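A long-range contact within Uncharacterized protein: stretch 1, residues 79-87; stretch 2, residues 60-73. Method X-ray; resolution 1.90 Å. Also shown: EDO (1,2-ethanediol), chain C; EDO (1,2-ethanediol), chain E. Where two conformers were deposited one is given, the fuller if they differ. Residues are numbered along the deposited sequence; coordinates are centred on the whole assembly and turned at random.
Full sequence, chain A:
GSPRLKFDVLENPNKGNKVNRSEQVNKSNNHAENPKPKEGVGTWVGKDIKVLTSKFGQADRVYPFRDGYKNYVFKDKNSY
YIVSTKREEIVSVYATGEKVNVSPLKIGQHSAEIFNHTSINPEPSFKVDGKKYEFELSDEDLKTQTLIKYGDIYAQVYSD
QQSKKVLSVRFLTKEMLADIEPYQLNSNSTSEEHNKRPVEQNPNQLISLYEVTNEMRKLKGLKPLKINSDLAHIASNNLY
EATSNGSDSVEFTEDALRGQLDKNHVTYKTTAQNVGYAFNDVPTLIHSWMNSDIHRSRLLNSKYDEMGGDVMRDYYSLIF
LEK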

# COMPACT_ATOMS: atom_id res chain seq x y z
N SER A 79 12.58 -6.26 -8.19
CA SER A 79 11.73 -5.08 -8.28
C SER A 79 10.26 -5.44 -8.21
O SER A 79 9.87 -6.57 -8.52
CB SER A 79 12.00 -4.35 -9.58
OG SER A 79 11.73 -5.18 -10.70
N TYR A 80 9.45 -4.46 -7.78
CA TYR A 80 8.01 -4.62 -7.67
C TYR A 80 7.35 -3.30 -7.96
O TYR A 80 7.66 -2.32 -7.28
CB TYR A 80 7.66 -5.14 -6.27
CG TYR A 80 6.17 -5.39 -6.11
CD1 TYR A 80 5.60 -6.57 -6.56
CD2 TYR A 80 5.33 -4.40 -5.60
CE1 TYR A 80 4.22 -6.78 -6.49
CE2 TYR A 80 3.95 -4.61 -5.50
CZ TYR A 80 3.40 -5.80 -5.95
OH TYR A 80 2.05 -6.01 -5.82
N TYR A 81 6.47 -3.24 -8.97
CA TYR A 81 5.77 -2.02 -9.35
C TYR A 81 4.27 -2.22 -9.47
O TYR A 81 3.85 -3.18 -10.13
CB TYR A 81 6.27 -1.51 -10.71
CG TYR A 81 7.77 -1.41 -10.86
CD1 TYR A 81 8.46 -0.31 -10.35
CD2 TYR A 81 8.49 -2.37 -11.56
CE1 TYR A 81 9.84 -0.18 -10.54
CE2 TYR A 81 9.86 -2.24 -11.75
CZ TYR A 81 10.53 -1.15 -11.24
OH TYR A 81 11.89 -0.99 -11.43
N ILE A 82 3.47 -1.33 -8.87
CA ILE A 82 2.03 -1.25 -9.09
C ILE A 82 1.85 0.05 -9.83
O ILE A 82 2.05 1.12 -9.25
CB ILE A 82 1.11 -1.35 -7.84
CG1 ILE A 82 1.37 -2.64 -7.06
CG2 ILE A 82 -0.39 -1.25 -8.30
CD1 ILE A 82 0.72 -2.66 -5.65
N VAL A 83 1.53 -0.03 -11.13
CA VAL A 83 1.39 1.14 -12.00
C VAL A 83 -0.08 1.38 -12.27
O VAL A 83 -0.73 0.52 -12.85
CB VAL A 83 2.17 0.88 -13.32
CG1 VAL A 83 2.06 2.07 -14.27
CG2 VAL A 83 3.64 0.53 -13.03
N SER A 84 -0.61 2.56 -11.88
CA SER A 84 -2.02 2.90 -12.14
C SER A 84 -2.12 3.79 -13.34
O SER A 84 -1.30 4.70 -13.49
CB SER A 84 -2.65 3.61 -10.94
OG SER A 84 -2.36 2.92 -9.74
N THR A 85 -3.14 3.58 -14.17
CA THR A 85 -3.35 4.36 -15.37
C THR A 85 -4.79 4.84 -15.47
O THR A 85 -5.70 4.26 -14.87
CB THR A 85 -3.01 3.53 -16.63
OG1 THR A 85 -4.02 2.55 -16.81
CG2 THR A 85 -1.63 2.85 -16.56
N LYS A 86 -4.99 5.90 -16.24
CA LYS A 86 -6.30 6.45 -16.57
C LYS A 86 -6.21 6.87 -18.01
O LYS A 86 -5.35 7.68 -18.34
CB LYS A 86 -6.69 7.62 -15.66
CG LYS A 86 -8.14 8.10 -15.89
CD LYS A 86 -8.92 8.18 -14.59
CE LYS A 86 -10.30 8.75 -14.77
NZ LYS A 86 -11.00 8.87 -13.47
N ARG A 87 -7.01 6.23 -18.89
CA ARG A 87 -7.00 6.45 -20.34
C ARG A 87 -5.61 6.10 -20.90
O ARG A 87 -5.08 6.83 -21.74
CB ARG A 87 -7.43 7.89 -20.69
CG ARG A 87 -8.81 8.25 -20.15
CD ARG A 87 -9.26 9.64 -20.55
NE ARG A 87 -9.97 10.34 -19.48
CZ ARG A 87 -9.40 10.95 -18.44
NH1 ARG A 87 -8.08 10.96 -18.30
NH2 ARG A 87 -10.15 11.55 -17.52
C1 EDO C . -1.46 1.27 -5.65
O1 EDO C . -0.45 2.25 -5.82
C2 EDO C . -2.65 1.76 -6.52
O2 EDO C . -3.75 0.90 -6.39
C1 EDO E . 10.20 -6.64 -14.94
O1 EDO E . 8.98 -7.34 -14.87
C2 EDO E . 10.14 -5.42 -14.01
O2 EDO E . 11.42 -4.83 -13.98
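Stretch 2 (60-73) DRVYPFRDGYKNYV

The lysine at the end of the pairing, K86, folds over an aromatic ring and reaches a backbone carbonyl beyond it. K86 CD lies 3.8 Å from the centroid of the Y69 ring, 22° off the normal and so over the face; K86 NZ, 4.4 Å from the same centroid, makes an off-centre cation-pi contact and donates to D67 O at 2.8 Å.

Stretch 2 is a hairpin-like pair of strands, one through V62 and Y63 and one through K70 to Y72, joined by a turn in which D67 and G68 have positive phi. The second strand lies beside the strand through I82 to T85, antiparallel: the axes approach to 4.6 Å with 154° between their N-to-C directions. The first strand stays 9.1 Å from it at 54°, bonded instead to the middle strand, Y63 N to N71 O at 3.0 Å and N71 N to Y63 O at 2.8 Å.

The register pairs I82 with V73, V83 with Y72, S84 with N71 and T85 with K70. Two pairs carry reciprocal hydrogen bonds: V83 N to Y72 O and Y72 N to V83 O, both 2.8 Å; T85 N to K70 O, 2.8 Å, and K70 N to T85 O, 3.0 Å. Between them, S84 OG donates to N71 OD1 at 2.7 Å, on the face shared with I82 and V73. On the other face, V83 CB meets Y72 CB at 4.3 Å, and T85 OG1 approaches the Y72 ring edge, 3.6 Å from CE1 of Y72.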

# COMPACT_ATOMS: atom_id res chain seq x y z
N ASP A 60 2.41 -8.58 -15.40
CA ASP A 60 2.06 -9.86 -14.80
C ASP A 60 0.56 -9.97 -14.56
O ASP A 60 -0.01 -11.05 -14.68
CB ASP A 60 2.81 -10.04 -13.47
CG ASP A 60 4.31 -10.14 -13.69
OD1 ASP A 60 4.75 -11.12 -14.33
OD2 ASP A 60 5.04 -9.21 -13.30
N ARG A 61 -0.06 -8.84 -14.23
CA ARG A 61 -1.46 -8.74 -13.86
C ARG A 61 -2.00 -7.38 -14.31
O ARG A 61 -1.29 -6.39 -14.11
CB ARG A 61 -1.47 -8.84 -12.30
CG ARG A 61 -2.74 -9.25 -11.65
CD ARG A 61 -2.55 -9.82 -10.26
NE ARG A 61 -1.74 -9.00 -9.34
CZ ARG A 61 -2.18 -8.22 -8.36
NH1 ARG A 61 -3.48 -8.04 -8.18
NH2 ARG A 61 -1.32 -7.60 -7.55
N VAL A 62 -3.20 -7.32 -14.91
CA VAL A 62 -3.83 -6.04 -15.30
C VAL A 62 -5.27 -6.13 -14.87
O VAL A 62 -5.93 -7.11 -15.21
CB VAL A 62 -3.74 -5.73 -16.81
CG1 VAL A 62 -4.45 -4.41 -17.16
CG2 VAL A 62 -2.28 -5.71 -17.28
N TYR A 63 -5.77 -5.13 -14.12
CA TYR A 63 -7.14 -5.17 -13.61
C TYR A 63 -7.72 -3.78 -13.37
O TYR A 63 -7.00 -2.86 -12.99
CB TYR A 63 -7.18 -5.95 -12.28
CG TYR A 63 -6.16 -5.49 -11.27
CD1 TYR A 63 -4.85 -5.96 -11.31
CD2 TYR A 63 -6.49 -4.58 -10.27
CE1 TYR A 63 -3.90 -5.53 -10.39
CE2 TYR A 63 -5.55 -4.16 -9.33
CZ TYR A 63 -4.25 -4.63 -9.39
OH TYR A 63 -3.32 -4.20 -8.47
N PRO A 64 -9.05 -3.65 -13.51
CA PRO A 64 -9.67 -2.35 -13.22
C PRO A 64 -9.90 -2.15 -11.73
O PRO A 64 -10.04 -3.12 -10.98
CB PRO A 64 -11.02 -2.45 -13.94
CG PRO A 64 -11.36 -3.91 -13.87
CD PRO A 64 -10.06 -4.65 -13.93
N PHE A 65 -10.02 -0.90 -11.31
CA PHE A 65 -10.50 -0.60 -9.97
C PHE A 65 -11.46 0.61 -10.09
O PHE A 65 -11.70 1.07 -11.21
CB PHE A 65 -9.38 -0.45 -8.94
CG PHE A 65 -8.42 0.69 -9.09
CD1 PHE A 65 -7.27 0.55 -9.84
CD2 PHE A 65 -8.55 1.83 -8.30
CE1 PHE A 65 -6.32 1.56 -9.87
CE2 PHE A 65 -7.60 2.84 -8.34
CZ PHE A 65 -6.47 2.69 -9.10
N ARG A 66 -12.14 0.99 -9.00
CA ARG A 66 -13.17 2.05 -9.03
C ARG A 66 -12.68 3.37 -9.64
O ARG A 66 -11.49 3.68 -9.62
CB ARG A 66 -13.74 2.34 -7.62
CG ARG A 66 -12.67 2.52 -6.53
CD ARG A 66 -13.04 3.49 -5.42
NE ARG A 66 -14.10 2.97 -4.55
CZ ARG A 66 -14.32 3.36 -3.29
NH1 ARG A 66 -13.54 4.28 -2.72
NH2 ARG A 66 -15.31 2.82 -2.59
N ASP A 67 -13.63 4.15 -10.15
CA ASP A 67 -13.44 5.48 -10.75
C ASP A 67 -12.63 5.44 -12.06
O ASP A 67 -12.03 6.45 -12.43
CB ASP A 67 -12.80 6.46 -9.74
CG ASP A 67 -13.43 6.39 -8.37
OD1 ASP A 67 -14.67 6.34 -8.29
OD2 ASP A 67 -12.67 6.32 -7.38
N GLY A 68 -12.69 4.33 -12.79
CA GLY A 68 -12.10 4.24 -14.12
C GLY A 68 -10.60 4.13 -14.23
O GLY A 68 -10.06 4.45 -15.29
N TYR A 69 -9.92 3.62 -13.18
CA TYR A 69 -8.48 3.40 -13.24
C TYR A 69 -8.18 1.94 -13.58
O TYR A 69 -9.04 1.07 -13.43
CB TYR A 69 -7.80 3.77 -11.92
CG TYR A 69 -7.86 5.24 -11.58
CD1 TYR A 69 -6.90 6.12 -12.07
CD2 TYR A 69 -8.86 5.75 -10.77
CE1 TYR A 69 -6.94 7.48 -11.75
CE2 TYR A 69 -8.91 7.10 -10.44
CZ TYR A 69 -7.93 7.96 -10.91
OH TYR A 69 -7.96 9.30 -10.61
N LYS A 70 -6.95 1.68 -14.02
CA LYS A 70 -6.49 0.33 -14.33
C LYS A 70 -5.12 0.14 -13.71
O LYS A 70 -4.29 1.05 -13.83
CB LYS A 70 -6.42 0.10 -15.84
CG LYS A 70 -7.57 -0.68 -16.43
CD LYS A 70 -7.14 -1.29 -17.76
CE LYS A 70 -8.30 -1.56 -18.67
NZ LYS A 70 -7.88 -1.57 -20.09
N ASN A 71 -4.88 -0.99 -13.03
CA ASN A 71 -3.58 -1.25 -12.43
C ASN A 71 -2.82 -2.28 -13.22
O ASN A 71 -3.42 -3.24 -13.71
CB ASN A 71 -3.72 -1.71 -10.98
CG ASN A 71 -3.65 -0.59 -9.96
OD1 ASN A 71 -3.44 0.56 -10.30
ND2 ASN A 71 -3.86 -0.89 -8.70
N TYR A 72 -1.51 -2.07 -13.40
CA TYR A 72 -0.59 -2.97 -14.08
C TYR A 72 0.44 -3.37 -13.07
O TYR A 72 1.05 -2.47 -12.47
CB TYR A 72 0.09 -2.29 -15.28
CG TYR A 72 -0.82 -1.98 -16.43
CD1 TYR A 72 -1.77 -0.97 -16.35
CD2 TYR A 72 -0.70 -2.66 -17.64
CE1 TYR A 72 -2.64 -0.70 -17.40
CE2 TYR A 72 -1.54 -2.38 -18.72
CZ TYR A 72 -2.52 -1.41 -18.58
OH TYR A 72 -3.35 -1.12 -19.63
N VAL A 73 0.68 -4.67 -12.87
CA VAL A 73 1.69 -5.06 -11.90
C VAL A 73 2.86 -5.64 -12.67
O VAL A 73 2.66 -6.53 -13.51
CB VAL A 73 1.14 -6.04 -10.85
CG1 VAL A 73 2.22 -6.45 -9.84
CG2 VAL A 73 -0.06 -5.42 -10.14
O HOH W 1 -8.47 3.58 -17.40